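Local coordinates for LPXTG cell wall surface protein (Streptococcus gordonii, PDB 4IGB) that is probably a cell-wall-anchored surface adhesin that helps the bacterium attach to surfaces, at residues F51-P56 with M70-L75; L75-S80 with S135-F140; V39-K44 with N89-K94. All coordinates share one frame; numbering follows the deposited sequence.

All three contacts lie in the N-terminal domain, where two antiparallel sheets pack against each other. Contacts 1 and 2 follow in series along one sheet and share Leu-75: strand 69-76 pairs with the outermost strand 48-54 in contact 1 and with 136-143 in contact 2, the centres about 14 Å apart. Contact 3 joins 39-44, the outermost strand of the second sheet, to 85-101; its centre lies about 15 Å from contact 1 and 18 Å from contact 2. Along the chain it encloses contact 1 and alternates with contact 2. Phe-73, Phe-139 and Phe-140 meet Leu-91, so the sheets share one hydrophobic core.

Contact 1 of 3, residues F51-P56 with M70-L75; sequences FHLSNP and MENFTL
Phe-51 and Asn-72 form a hydrogen-bonded pair in the antiparallel sheet of the N-terminal domain, where the outermost strand 48-54 runs beside 69-76. Phe-51 N gives its hydrogen to Asn-72 O at 3.0 Å, and Asn-72 N returns one to Phe-51 O at 2.7 Å. The next such pair, Leu-53 with Met-70, is bonded in both directions too.

On the face carrying these four side chains, Phe-51 has CG wedged between its own N and carbonyl carbon (chi1 57°), which swings the ring over Asn-72. Asn-72 CB then sits over one ring face, 4.2 Å from the Phe-51 ring centroid, in a CH-pi contact. The amide stands nearly upright to the ring, the planes 82° apart, and Asn-72 OD1 comes to 3.4 Å from Phe-51 CZ. Leu-53 CD1, two residues along the strand from Phe-51, touches the same CB, while Thr-74 CG2 approaches the ring obliquely at CE2. At the far end Pro-56 CG rests on Met-70 SD.

The opposite face is polar. His-52 ND1 donates to Glu-71 OE1 at 3.2 Å, a rather bent bond with 138° at the hydrogen, and OE1 lies at the edge of the imidazole, a little out of its plane. Met-70 O sits over one face of that ring.

Further out, Asn-72 ND2 points to Glu-138 OE2 of the next strand, at a spacing too short to take at face value, so that bond is probable at most. His-163 stacks on Phe-51. Glu-69 takes the hydrogen bond of His-52 NE2, so the imidazole is gripped through both nitrogens and its rotation is fixed; carboxylates at both would probably favour the protonated ring. Gln-50 NE2 holds the remaining oxygen, Glu-71 OE2, while OE1 is met by His-52 ND1 nearly in line with its C-O bond.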
ATOM      1  N   PHE C  51      12.111 -16.842 -17.575  1.00 30.62           N
ATOM      2  CA  PHE C  51      13.427 -17.433 -17.351  1.00 29.13           C
ATOM      3  C   PHE C  51      14.235 -16.700 -16.284  1.00 35.54           C
ATOM      4  O   PHE C  51      14.022 -15.515 -16.031  1.00 33.67           O
ATOM      5  CB  PHE C  51      14.220 -17.513 -18.659  1.00 26.04           C
ATOM      6  CG  PHE C  51      14.394 -16.190 -19.347  1.00 32.85           C
ATOM      7  CD1 PHE C  51      15.492 -15.394 -19.076  1.00 25.78           C
ATOM      8  CD2 PHE C  51      13.462 -15.746 -20.269  1.00 28.88           C
ATOM      9  CE1 PHE C  51      15.656 -14.178 -19.709  1.00 32.13           C
ATOM     10  CE2 PHE C  51      13.621 -14.532 -20.905  1.00 21.98           C
ATOM     11  CZ  PHE C  51      14.719 -13.746 -20.625  1.00 22.79           C
ATOM     12  N   HIS C  52      15.162 -17.422 -15.664  1.00 29.87           N
ATOM     13  CA  HIS C  52      16.015 -16.866 -14.623  1.00 31.50           C
ATOM     14  C   HIS C  52      17.286 -16.276 -15.224  1.00 36.33           C
ATOM     15  O   HIS C  52      17.696 -16.652 -16.321  1.00 37.60           O
ATOM     16  CB  HIS C  52      16.370 -17.945 -13.598  1.00 32.02           C
ATOM     17  CG  HIS C  52      17.141 -17.433 -12.422  1.00 33.76           C
ATOM     18  ND1 HIS C  52      16.538 -17.088 -11.230  1.00 34.40           N
ATOM     19  CD2 HIS C  52      18.465 -17.210 -12.250  1.00 29.44           C
ATOM     20  CE1 HIS C  52      17.457 -16.675 -10.378  1.00 30.57           C
ATOM     21  NE2 HIS C  52      18.635 -16.739 -10.971  1.00 33.51           N
ATOM     22  N   LEU C  53      17.904 -15.350 -14.499  1.00 29.47           N
ATOM     23  CA  LEU C  53      19.128 -14.708 -14.963  1.00 37.26           C
ATOM     24  C   LEU C  53      20.013 -14.306 -13.791  1.00 41.63           C
ATOM     25  O   LEU C  53      19.520 -13.907 -12.738  1.00 33.28           O
ATOM     26  CB  LEU C  53      18.800 -13.475 -15.806  1.00 36.82           C
ATOM     27  CG  LEU C  53      18.155 -13.714 -17.172  1.00 42.88           C
ATOM     28  CD1 LEU C  53      17.459 -12.453 -17.657  1.00 39.37           C
ATOM     29  CD2 LEU C  53      19.193 -14.176 -18.182  1.00 30.90           C
ATOM     30  N   SER C  54      21.324 -14.407 -13.981  1.00 24.33           N
ATOM     31  CA  SER C  54      22.268 -14.012 -12.956  1.00 23.72           C
ATOM     32  C   SER C  54      23.088 -12.820 -13.434  1.00 33.64           C
ATOM     33  O   SER C  54      23.694 -12.869 -14.501  1.00 38.94           O
ATOM     34  CB  SER C  54      23.201 -15.171 -12.595  1.00 32.21           C
ATOM     35  OG  SER C  54      22.493 -16.192 -11.917  1.00 42.17           O
ATOM     36  N   ASN C  55      23.106 -11.758 -12.634  1.00 33.02           N
ATOM     37  CA  ASN C  55      23.869 -10.566 -12.954  1.00 41.71           C
ATOM     38  C   ASN C  55      23.645 -10.189 -14.402  1.00 42.62           C
ATOM     39  O   ASN C  55      24.593 -10.128 -15.176  1.00 38.29           O
ATOM     40  CB  ASN C  55      25.357 -10.815 -12.711  1.00 43.19           C
ATOM     41  CG  ASN C  55      25.620 -11.497 -11.387  1.00 43.24           C
ATOM     42  OD1 ASN C  55      25.171 -11.038 -10.332  1.00 35.91           O
ATOM     43  ND2 ASN C  55      26.331 -12.614 -11.435  1.00 42.76           N
ATOM     44  N   PRO C  56      22.383  -9.992 -14.766  1.00 42.88           N
ATOM     45  CA  PRO C  56      21.992  -9.749 -16.159  1.00 30.20           C
ATOM     46  C   PRO C  56      22.543  -8.462 -16.759  1.00 32.56           C
ATOM     47  O   PRO C  56      22.933  -7.546 -16.038  1.00 34.61           O
ATOM     48  CB  PRO C  56      20.466  -9.674 -16.076  1.00 34.11           C
ATOM     49  CG  PRO C  56      20.198  -9.165 -14.708  1.00 34.48           C
ATOM     50  CD  PRO C  56      21.276  -9.735 -13.828  1.00 34.38           C
ATOM     51  N   MET C  70      17.757 -12.624 -10.863  1.00 28.05           N
ATOM     52  CA  MET C  70      16.528 -12.071 -11.424  1.00 28.63           C
ATOM     53  C   MET C  70      15.655 -13.156 -12.028  1.00 31.29           C
ATOM     54  O   MET C  70      16.157 -14.186 -12.491  1.00 31.92           O
ATOM     55  CB  MET C  70      16.845 -11.012 -12.491  1.00 27.02           C
ATOM     56  CG  MET C  70      15.669 -10.653 -13.389  1.00 26.72           C
ATOM     57  SD  MET C  70      16.020  -9.367 -14.610  1.00 30.48           S
ATOM     58  CE  MET C  70      16.275  -7.935 -13.565  1.00 20.70           C
ATOM     59  N   GLU C  71      14.342 -12.930 -12.000  1.00 25.69           N
ATOM     60  CA  GLU C  71      13.398 -13.771 -12.727  1.00 27.10           C
ATOM     61  C   GLU C  71      12.705 -12.896 -13.749  1.00 28.64           C
ATOM     62  O   GLU C  71      12.051 -11.914 -13.397  1.00 27.09           O
ATOM     63  CB  GLU C  71      12.374 -14.401 -11.785  1.00 25.21           C
ATOM     64  CG  GLU C  71      11.546 -15.481 -12.445  1.00 28.96           C
ATOM     65  CD  GLU C  71      12.323 -16.779 -12.674  1.00 34.37           C
ATOM     66  OE1 GLU C  71      13.485 -16.886 -12.228  1.00 33.51           O
ATOM     67  OE2 GLU C  71      11.763 -17.697 -13.304  1.00 38.89           O
ATOM     68  N   ASN C  72      12.867 -13.236 -15.021  1.00 30.39           N
ATOM     69  CA  ASN C  72      12.461 -12.340 -16.085  1.00 25.74           C
ATOM     70  C   ASN C  72      11.291 -12.881 -16.867  1.00 26.36           C
ATOM     71  O   ASN C  72      11.172 -14.088 -17.065  1.00 32.49           O
ATOM     72  CB  ASN C  72      13.630 -12.055 -17.029  1.00 27.01           C
ATOM     73  CG  ASN C  72      13.387 -10.845 -17.894  1.00 28.44           C
ATOM     74  OD1 ASN C  72      13.697 -10.859 -19.084  1.00 38.41           O
ATOM     75  ND2 ASN C  72      12.856  -9.781 -17.301  1.00 26.54           N
ATOM     76  N   PHE C  73      10.429 -11.980 -17.315  1.00 24.94           N
ATOM     77  CA  PHE C  73       9.233 -12.355 -18.050  1.00 25.25           C
ATOM     78  C   PHE C  73       9.139 -11.535 -19.317  1.00 26.27           C
ATOM     79  O   PHE C  73       9.313 -10.314 -19.296  1.00 25.59           O
ATOM     80  CB  PHE C  73       7.982 -12.149 -17.192  1.00 21.34           C
ATOM     81  CG  PHE C  73       7.980 -12.959 -15.930  1.00 24.24           C
ATOM     82  CD1 PHE C  73       7.224 -14.116 -15.835  1.00 25.50           C
ATOM     83  CD2 PHE C  73       8.754 -12.582 -14.848  1.00 25.13           C
ATOM     84  CE1 PHE C  73       7.225 -14.880 -14.671  1.00 25.88           C
ATOM     85  CE2 PHE C  73       8.764 -13.342 -13.681  1.00 22.31           C
ATOM     86  CZ  PHE C  73       7.993 -14.488 -13.596  1.00 27.04           C
ATOM     87  N   THR C  74       8.887 -12.217 -20.427  1.00 23.07           N
ATOM     88  CA  THR C  74       8.740 -11.551 -21.706  1.00 27.59           C
ATOM     89  C   THR C  74       7.533 -12.133 -22.410  1.00 29.91           C
ATOM     90  O   THR C  74       7.039 -13.199 -22.039  1.00 29.94           O
ATOM     91  CB  THR C  74       9.989 -11.730 -22.581  1.00 31.98           C
ATOM     92  OG1 THR C  74      10.140 -13.113 -22.916  1.00 31.33           O
ATOM     93  CG2 THR C  74      11.230 -11.272 -21.839  1.00 24.24           C
ATOM     94  N   LEU C  75       7.059 -11.422 -23.423  1.00 24.67           N
ATOM     95  CA  LEU C  75       5.908 -11.845 -24.188  1.00 22.22           C
ATOM     96  C   LEU C  75       6.326 -12.229 -25.605  1.00 30.41           C
ATOM     97  O   LEU C  75       7.041 -11.480 -26.266  1.00 33.37           O
ATOM     98  CB  LEU C  75       4.884 -10.715 -24.226  1.00 24.90           C
ATOM     99  CG  LEU C  75       4.063 -10.562 -22.941  1.00 25.16           C
ATOM    100  CD1 LEU C  75       3.342  -9.236 -22.911  1.00 21.38           C
ATOM    101  CD2 LEU C  75       3.078 -11.727 -22.815  1.00 24.15           C
TER

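Contact 2 of 3, residues L75-S80 with S135-F140; sequences LKVDKS and STVEFF
Leu-75 reaches across to Phe-139 where strands 69-76 and 136-143 run antiparallel inside the sheet. Its CB passes 4.1 Å from Val-137 O. With Leu-75 CG set beside its own backbone N (chi1 -78°), that carbon arrives 3.7 Å from Phe-139 CD2, and CD1 continues over one face of the ring, the two side chains crossing at about a right angle. CD2 turns to the other sheet and touches Pro-90. Phe-139 and Phe-140 both face Phe-73, a classic beta bulge, and both rings meet Phe-112 edge-to-face.

Beneath this side chain the backbones of Leu-75 and Val-137 are bonded in both directions, and Val-77 N donates to Ser-135 O at 2.9 Å. Val-77 CG2 presses against Val-137 CG2 at 3.5 Å. On the other face Thr-136 CG2 brushes Lys-76 CG. Past the strand's end, Asp-78 OD1 accepts from Ser-80 N, closing an Asx turn, and from Ser-80 OG as well.

Backbone bonds thus set the pairing, while the hydrocarbon groups of Leu-75, Val-137 and Phe-139, with Val-77 at the margin, turn one face of it into a wall of the hydrophobic core.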
ATOM      1  N   LEU C  75       7.059 -11.422 -23.423  1.00 24.67           N
ATOM      2  CA  LEU C  75       5.908 -11.845 -24.188  1.00 22.22           C
ATOM      3  C   LEU C  75       6.326 -12.229 -25.605  1.00 30.41           C
ATOM      4  O   LEU C  75       7.041 -11.480 -26.266  1.00 33.37           O
ATOM      5  CB  LEU C  75       4.884 -10.715 -24.226  1.00 24.90           C
ATOM      6  CG  LEU C  75       4.063 -10.562 -22.941  1.00 25.16           C
ATOM      7  CD1 LEU C  75       3.342  -9.236 -22.911  1.00 21.38           C
ATOM      8  CD2 LEU C  75       3.078 -11.727 -22.815  1.00 24.15           C
ATOM      9  N   LYS C  76       5.886 -13.403 -26.057  1.00 31.30           N
ATOM     10  CA  LYS C  76       6.148 -13.859 -27.417  1.00 36.31           C
ATOM     11  C   LYS C  76       5.330 -13.062 -28.429  1.00 33.85           C
ATOM     12  O   LYS C  76       4.100 -13.044 -28.379  1.00 35.39           O
ATOM     13  CB  LYS C  76       5.842 -15.351 -27.558  1.00 33.96           C
ATOM     14  CG  LYS C  76       6.659 -16.236 -26.632  1.00 40.92           C
ATOM     15  CD  LYS C  76       6.071 -17.639 -26.551  1.00 38.91           C
ATOM     16  CE  LYS C  76       6.763 -18.472 -25.482  1.00 44.14           C
ATOM     17  NZ  LYS C  76       5.955 -19.672 -25.116  1.00 47.01           N
ATOM     18  N   VAL C  77       6.032 -12.414 -29.351  1.00 27.82           N
ATOM     19  CA  VAL C  77       5.418 -11.572 -30.369  1.00 30.93           C
ATOM     20  C   VAL C  77       5.048 -12.374 -31.622  1.00 41.44           C
ATOM     21  O   VAL C  77       5.722 -13.343 -31.978  1.00 33.20           O
ATOM     22  CB  VAL C  77       6.385 -10.421 -30.766  1.00 39.42           C
ATOM     23  CG1 VAL C  77       5.959  -9.754 -32.070  1.00 37.67           C
ATOM     24  CG2 VAL C  77       6.487  -9.406 -29.641  1.00 36.48           C
ATOM     25  N   ASP C  78       3.964 -11.979 -32.276  1.00 36.95           N
ATOM     26  CA  ASP C  78       3.651 -12.497 -33.600  1.00 33.51           C
ATOM     27  C   ASP C  78       4.407 -11.641 -34.607  1.00 34.51           C
ATOM     28  O   ASP C  78       3.931 -10.578 -35.005  1.00 36.34           O
ATOM     29  CB  ASP C  78       2.148 -12.423 -33.872  1.00 38.48           C
ATOM     30  CG  ASP C  78       1.759 -13.089 -35.182  1.00 41.23           C
ATOM     31  OD1 ASP C  78       2.651 -13.257 -36.036  1.00 37.19           O
ATOM     32  OD2 ASP C  78       0.568 -13.440 -35.355  1.00 44.11           O
ATOM     33  N   LYS C  79       5.592 -12.094 -35.002  1.00 35.62           N
ATOM     34  CA  LYS C  79       6.474 -11.282 -35.841  1.00 42.01           C
ATOM     35  C   LYS C  79       5.843 -10.858 -37.174  1.00 43.07           C
ATOM     36  O   LYS C  79       6.295  -9.905 -37.801  1.00 47.52           O
ATOM     37  CB  LYS C  79       7.808 -11.999 -36.079  1.00 38.30           C
ATOM     38  CG  LYS C  79       8.084 -13.105 -35.082  1.00 45.92           C
ATOM     39  CD  LYS C  79       9.415 -12.923 -34.367  1.00 46.87           C
ATOM     40  CE  LYS C  79      10.598 -13.171 -35.291  1.00 40.36           C
ATOM     41  NZ  LYS C  79      11.037 -11.913 -35.932  1.00 42.88           N
ATOM     42  N   SER C  80       4.795 -11.553 -37.601  1.00 36.42           N
ATOM     43  CA  SER C  80       4.168 -11.246 -38.883  1.00 43.63           C
ATOM     44  C   SER C  80       3.165 -10.103 -38.779  1.00 48.94           C
ATOM     45  O   SER C  80       2.778  -9.513 -39.788  1.00 58.14           O
ATOM     46  CB  SER C  80       3.469 -12.483 -39.454  1.00 40.08           C
ATOM     47  OG  SER C  80       2.230 -12.710 -38.805  1.00 44.82           O
ATOM     48  N   SER C 135      12.392 -12.503 -30.774  1.00 36.82           N
ATOM     49  CA  SER C 135      11.066 -13.109 -30.688  1.00 36.04           C
ATOM     50  C   SER C 135      10.139 -12.558 -29.593  1.00 34.45           C
ATOM     51  O   SER C 135       8.921 -12.661 -29.716  1.00 38.40           O
ATOM     52  CB  SER C 135      11.198 -14.621 -30.527  1.00 36.83           C
ATOM     53  OG  SER C 135      12.157 -14.926 -29.536  1.00 35.24           O
ATOM     54  N   THR C 136      10.707 -11.988 -28.531  1.00 37.56           N
ATOM     55  CA  THR C 136       9.905 -11.519 -27.394  1.00 30.62           C
ATOM     56  C   THR C 136      10.121 -10.041 -27.064  1.00 37.24           C
ATOM     57  O   THR C 136      11.085  -9.421 -27.533  1.00 31.12           O
ATOM     58  CB  THR C 136      10.193 -12.330 -26.108  1.00 29.63           C
ATOM     59  OG1 THR C 136      11.539 -12.093 -25.680  1.00 37.30           O
ATOM     60  CG2 THR C 136       9.988 -13.826 -26.338  1.00 28.56           C
ATOM     61  N   VAL C 137       9.207  -9.499 -26.255  1.00 30.06           N
ATOM     62  CA  VAL C 137       9.300  -8.142 -25.719  1.00 24.52           C
ATOM     63  C   VAL C 137       9.289  -8.192 -24.191  1.00 28.13           C
ATOM     64  O   VAL C 137       8.479  -8.902 -23.594  1.00 29.84           O
ATOM     65  CB  VAL C 137       8.125  -7.254 -26.189  1.00 24.53           C
ATOM     66  CG1 VAL C 137       8.132  -5.921 -25.444  1.00 26.09           C
ATOM     67  CG2 VAL C 137       8.179  -7.028 -27.681  1.00 29.44           C
ATOM     68  N   GLU C 138      10.194  -7.448 -23.559  1.00 32.89           N
ATOM     69  CA  GLU C 138      10.263  -7.367 -22.101  1.00 25.22           C
ATOM     70  C   GLU C 138       8.985  -6.767 -21.525  1.00 26.30           C
ATOM     71  O   GLU C 138       8.442  -5.820 -22.092  1.00 29.11           O
ATOM     72  CB  GLU C 138      11.434  -6.475 -21.701  1.00 27.18           C
ATOM     73  CG  GLU C 138      11.646  -6.355 -20.201  1.00 27.49           C
ATOM     74  CD  GLU C 138      12.219  -7.620 -19.597  1.00 28.07           C
ATOM     75  OE1 GLU C 138      13.029  -8.285 -20.277  1.00 29.56           O
ATOM     76  OE2 GLU C 138      11.866  -7.950 -18.444  1.00 25.80           O
ATOM     77  N   PHE C 139       8.499  -7.289 -20.399  1.00 23.83           N
ATOM     78  CA  PHE C 139       7.409  -6.594 -19.700  1.00 18.67           C
ATOM     79  C   PHE C 139       7.515  -6.528 -18.177  1.00 24.80           C
ATOM     80  O   PHE C 139       6.993  -5.607 -17.561  1.00 22.60           O
ATOM     81  CB  PHE C 139       6.023  -7.083 -20.161  1.00 20.63           C
ATOM     82  CG  PHE C 139       5.538  -8.334 -19.478  1.00 24.43           C
ATOM     83  CD1 PHE C 139       4.614  -8.261 -18.445  1.00 23.28           C
ATOM     84  CD2 PHE C 139       5.969  -9.581 -19.895  1.00 27.18           C
ATOM     85  CE1 PHE C 139       4.149  -9.418 -17.819  1.00 22.13           C
ATOM     86  CE2 PHE C 139       5.506 -10.740 -19.282  1.00 28.78           C
ATOM     87  CZ  PHE C 139       4.591 -10.658 -18.243  1.00 25.04           C
ATOM     88  N   PHE C 140       8.227  -7.464 -17.565  1.00 23.96           N
ATOM     89  CA  PHE C 140       8.187  -7.575 -16.122  1.00 20.74           C
ATOM     90  C   PHE C 140       9.350  -8.419 -15.614  1.00 28.68           C
ATOM     91  O   PHE C 140       9.773  -9.377 -16.273  1.00 26.44           O
ATOM     92  CB  PHE C 140       6.831  -8.185 -15.726  1.00 21.29           C
ATOM     93  CG  PHE C 140       6.714  -8.553 -14.283  1.00 23.16           C
ATOM     94  CD1 PHE C 140       6.528  -7.576 -13.312  1.00 18.68           C
ATOM     95  CD2 PHE C 140       6.741  -9.884 -13.896  1.00 21.00           C
ATOM     96  CE1 PHE C 140       6.409  -7.918 -11.981  1.00 21.81           C
ATOM     97  CE2 PHE C 140       6.616 -10.232 -12.569  1.00 24.58           C
ATOM     98  CZ  PHE C 140       6.452  -9.254 -11.604  1.00 16.66           C
TER

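Contact 3 of 3, residues V39-K44 with N89-K94; sequences VSVLSK and NPLSLK
Ser-40 and Lys-94 pair through two backbone hydrogen bonds, fastening the outermost strand 39-44 to strand 85-101 in the larger sheet of the N-terminal domain. Ser-40 N reaches Lys-94 O at 2.8 Å, and Lys-94 N donates back to Ser-40 O at 2.9 Å. Further along, Ser-92 N donates to Ser-43 O at 2.8 Å. Between these pairs the register slips by one residue in a classic beta bulge: Leu-42 and Ser-43 both face Ser-92, and Ser-92 O receives only weak bonds from their two N atoms. Carbonyls also take CA-H...O contacts, the shortest from Lys-44 CA to Pro-90 O at 3.0 Å.

Apolar contacts gather on the face of Val-41, Leu-91 and Leu-93. Val-41 splits its two methyls between the leucines: CG1, anti to the backbone N (chi1 174°), meets Leu-91 CD1 at 4.0 Å, while CG2 meets Leu-93 CD2 at 3.9 Å. Val-39 CG2 rests against Leu-93 CB. On this face too, Lys-44 lays its CB on Leu-91 CD1, then runs extended to a hydrogen bond between its NZ and Gln-50 OE1 of the facing sheet. At the bulge Leu-42 points toward strand 85-101; its CD1 packs tightly on Lys-94 CB at 3.5 Å and its CD2 lies by Ser-92 OG.

One water bridges the polar side, bonded to Ser-40 OG at 2.6 Å and donating to Lys-94 O.

The two faces differ in chemistry: serines, Lys-94 and water lie on one, whereas Leu-91 and Leu-93 on the other turn to Phe-140, making this edge pairing amphipathic, with its greasy side closing the core.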
ATOM      1  N   VAL C  39       7.977 -15.991  -4.595  1.00 25.71           N
ATOM      2  CA  VAL C  39       6.964 -15.858  -5.641  1.00 21.29           C
ATOM      3  C   VAL C  39       6.546 -17.216  -6.215  1.00 22.92           C
ATOM      4  O   VAL C  39       7.340 -18.156  -6.262  1.00 27.34           O
ATOM      5  CB  VAL C  39       7.419 -14.913  -6.781  1.00 22.93           C
ATOM      6  CG1 VAL C  39       8.479 -15.572  -7.639  1.00 25.30           C
ATOM      7  CG2 VAL C  39       6.229 -14.512  -7.650  1.00 26.92           C
ATOM      8  N   SER C  40       5.287 -17.308  -6.633  1.00 25.54           N
ATOM      9  CA  SER C  40       4.746 -18.495  -7.284  1.00 28.20           C
ATOM     10  C   SER C  40       3.959 -18.010  -8.473  1.00 24.40           C
ATOM     11  O   SER C  40       3.236 -17.031  -8.359  1.00 25.12           O
ATOM     12  CB  SER C  40       3.766 -19.236  -6.364  1.00 24.46           C
ATOM     13  OG  SER C  40       4.413 -19.858  -5.277  1.00 37.58           O
ATOM     14  N   VAL C  41       4.079 -18.696  -9.603  1.00 28.45           N
ATOM     15  CA  VAL C  41       3.248 -18.389 -10.762  1.00 25.94           C
ATOM     16  C   VAL C  41       1.951 -19.189 -10.712  1.00 29.51           C
ATOM     17  O   VAL C  41       1.934 -20.372 -11.052  1.00 30.27           O
ATOM     18  CB  VAL C  41       3.959 -18.723 -12.083  1.00 29.91           C
ATOM     19  CG1 VAL C  41       3.006 -18.541 -13.262  1.00 26.21           C
ATOM     20  CG2 VAL C  41       5.208 -17.882 -12.249  1.00 23.49           C
ATOM     21  N   LEU C  42       0.868 -18.539 -10.287  1.00 29.17           N
ATOM     22  CA  LEU C  42      -0.453 -19.159 -10.276  1.00 28.40           C
ATOM     23  C   LEU C  42      -0.844 -19.584 -11.684  1.00 35.80           C
ATOM     24  O   LEU C  42      -1.347 -20.684 -11.888  1.00 31.78           O
ATOM     25  CB  LEU C  42      -1.503 -18.200  -9.720  1.00 21.64           C
ATOM     26  CG  LEU C  42      -1.599 -18.103  -8.200  1.00 30.53           C
ATOM     27  CD1 LEU C  42      -0.232 -18.204  -7.583  1.00 34.05           C
ATOM     28  CD2 LEU C  42      -2.288 -16.808  -7.781  1.00 26.40           C
ATOM     29  N   SER C  43      -0.636 -18.690 -12.646  1.00 28.81           N
ATOM     30  CA  SER C  43      -0.837 -19.019 -14.049  1.00 22.09           C
ATOM     31  C   SER C  43      -0.065 -18.061 -14.938  1.00 30.93           C
ATOM     32  O   SER C  43       0.339 -16.978 -14.505  1.00 29.48           O
ATOM     33  CB  SER C  43      -2.325 -19.013 -14.418  1.00 30.61           C
ATOM     34  OG  SER C  43      -2.904 -17.726 -14.278  1.00 38.73           O
ATOM     35  N   LYS C  44       0.176 -18.500 -16.168  1.00 24.38           N
ATOM     36  CA  LYS C  44       0.730 -17.668 -17.220  1.00 29.09           C
ATOM     37  C   LYS C  44       0.217 -18.193 -18.546  1.00 33.07           C
ATOM     38  O   LYS C  44       0.037 -19.399 -18.718  1.00 28.74           O
ATOM     39  CB  LYS C  44       2.261 -17.675 -17.198  1.00 26.31           C
ATOM     40  CG  LYS C  44       2.904 -19.029 -17.434  1.00 33.73           C
ATOM     41  CD  LYS C  44       4.423 -18.901 -17.397  1.00 29.19           C
ATOM     42  CE  LYS C  44       5.092 -20.266 -17.455  1.00 35.60           C
ATOM     43  NZ  LYS C  44       6.516 -20.192 -17.032  1.00 40.23           N
ATOM     44  N   ASN C  89      -4.769 -11.347 -19.529  1.00 32.54           N
ATOM     45  CA  ASN C  89      -4.444 -12.206 -18.394  1.00 25.86           C
ATOM     46  C   ASN C  89      -3.222 -13.099 -18.573  1.00 24.23           C
ATOM     47  O   ASN C  89      -3.310 -14.308 -18.355  1.00 24.53           O
ATOM     48  CB  ASN C  89      -5.650 -13.082 -18.059  1.00 24.07           C
ATOM     49  CG  ASN C  89      -6.836 -12.276 -17.591  1.00 39.86           C
ATOM     50  OD1 ASN C  89      -7.874 -12.235 -18.252  1.00 48.25           O
ATOM     51  ND2 ASN C  89      -6.692 -11.622 -16.441  1.00 35.80           N
ATOM     52  N   PRO C  90      -2.071 -12.509 -18.936  1.00 26.74           N
ATOM     53  CA  PRO C  90      -0.891 -13.311 -19.269  1.00 20.19           C
ATOM     54  C   PRO C  90      -0.149 -13.876 -18.065  1.00 23.90           C
ATOM     55  O   PRO C  90       0.629 -14.809 -18.223  1.00 25.22           O
ATOM     56  CB  PRO C  90       0.009 -12.309 -19.988  1.00 19.03           C
ATOM     57  CG  PRO C  90      -0.360 -11.000 -19.392  1.00 18.01           C
ATOM     58  CD  PRO C  90      -1.832 -11.071 -19.143  1.00 22.72           C
ATOM     59  N   LEU C  91      -0.363 -13.318 -16.880  1.00 26.27           N
ATOM     60  CA  LEU C  91       0.479 -13.682 -15.749  1.00 25.88           C
ATOM     61  C   LEU C  91      -0.181 -13.364 -14.423  1.00 25.66           C
ATOM     62  O   LEU C  91      -0.649 -12.251 -14.202  1.00 22.02           O
ATOM     63  CB  LEU C  91       1.837 -12.977 -15.844  1.00 20.68           C
ATOM     64  CG  LEU C  91       2.865 -13.378 -14.783  1.00 26.81           C
ATOM     65  CD1 LEU C  91       3.235 -14.843 -14.895  1.00 21.57           C
ATOM     66  CD2 LEU C  91       4.123 -12.508 -14.865  1.00 21.89           C
ATOM     67  N   SER C  92      -0.211 -14.353 -13.541  1.00 20.42           N
ATOM     68  CA  SER C  92      -0.792 -14.176 -12.231  1.00 20.03           C
ATOM     69  C   SER C  92       0.165 -14.737 -11.190  1.00 30.08           C
ATOM     70  O   SER C  92       0.614 -15.884 -11.301  1.00 23.23           O
ATOM     71  CB  SER C  92      -2.147 -14.875 -12.160  1.00 23.99           C
ATOM     72  OG  SER C  92      -2.701 -14.737 -10.871  1.00 33.33           O
ATOM     73  N   LEU C  93       0.479 -13.919 -10.185  1.00 22.51           N
ATOM     74  CA  LEU C  93       1.522 -14.247  -9.218  1.00 25.59           C
ATOM     75  C   LEU C  93       1.012 -14.220  -7.797  1.00 29.02           C
ATOM     76  O   LEU C  93       0.041 -13.529  -7.476  1.00 23.95           O
ATOM     77  CB  LEU C  93       2.681 -13.251  -9.311  1.00 20.52           C
ATOM     78  CG  LEU C  93       3.370 -13.047 -10.659  1.00 22.75           C
ATOM     79  CD1 LEU C  93       4.413 -11.944 -10.546  1.00 19.66           C
ATOM     80  CD2 LEU C  93       3.991 -14.340 -11.151  1.00 20.48           C
ATOM     81  N   LYS C  94       1.701 -14.964  -6.943  1.00 24.30           N
ATOM     82  CA  LYS C  94       1.507 -14.873  -5.506  1.00 23.66           C
ATOM     83  C   LYS C  94       2.860 -14.762  -4.851  1.00 25.06           C
ATOM     84  O   LYS C  94       3.821 -15.392  -5.285  1.00 23.62           O
ATOM     85  CB  LYS C  94       0.797 -16.117  -4.975  1.00 21.09           C
ATOM     86  CG  LYS C  94       0.744 -16.199  -3.465  1.00 18.27           C
ATOM     87  CD  LYS C  94       0.212 -17.568  -3.044  1.00 27.44           C
ATOM     88  CE  LYS C  94      -0.339 -17.535  -1.630  1.00 25.78           C
ATOM     89  NZ  LYS C  94      -0.614 -18.904  -1.122  1.00 31.71           N
TER
HETATM   90  O   HOH W   1       4.406 -17.982  -3.416  1.00 29.09           O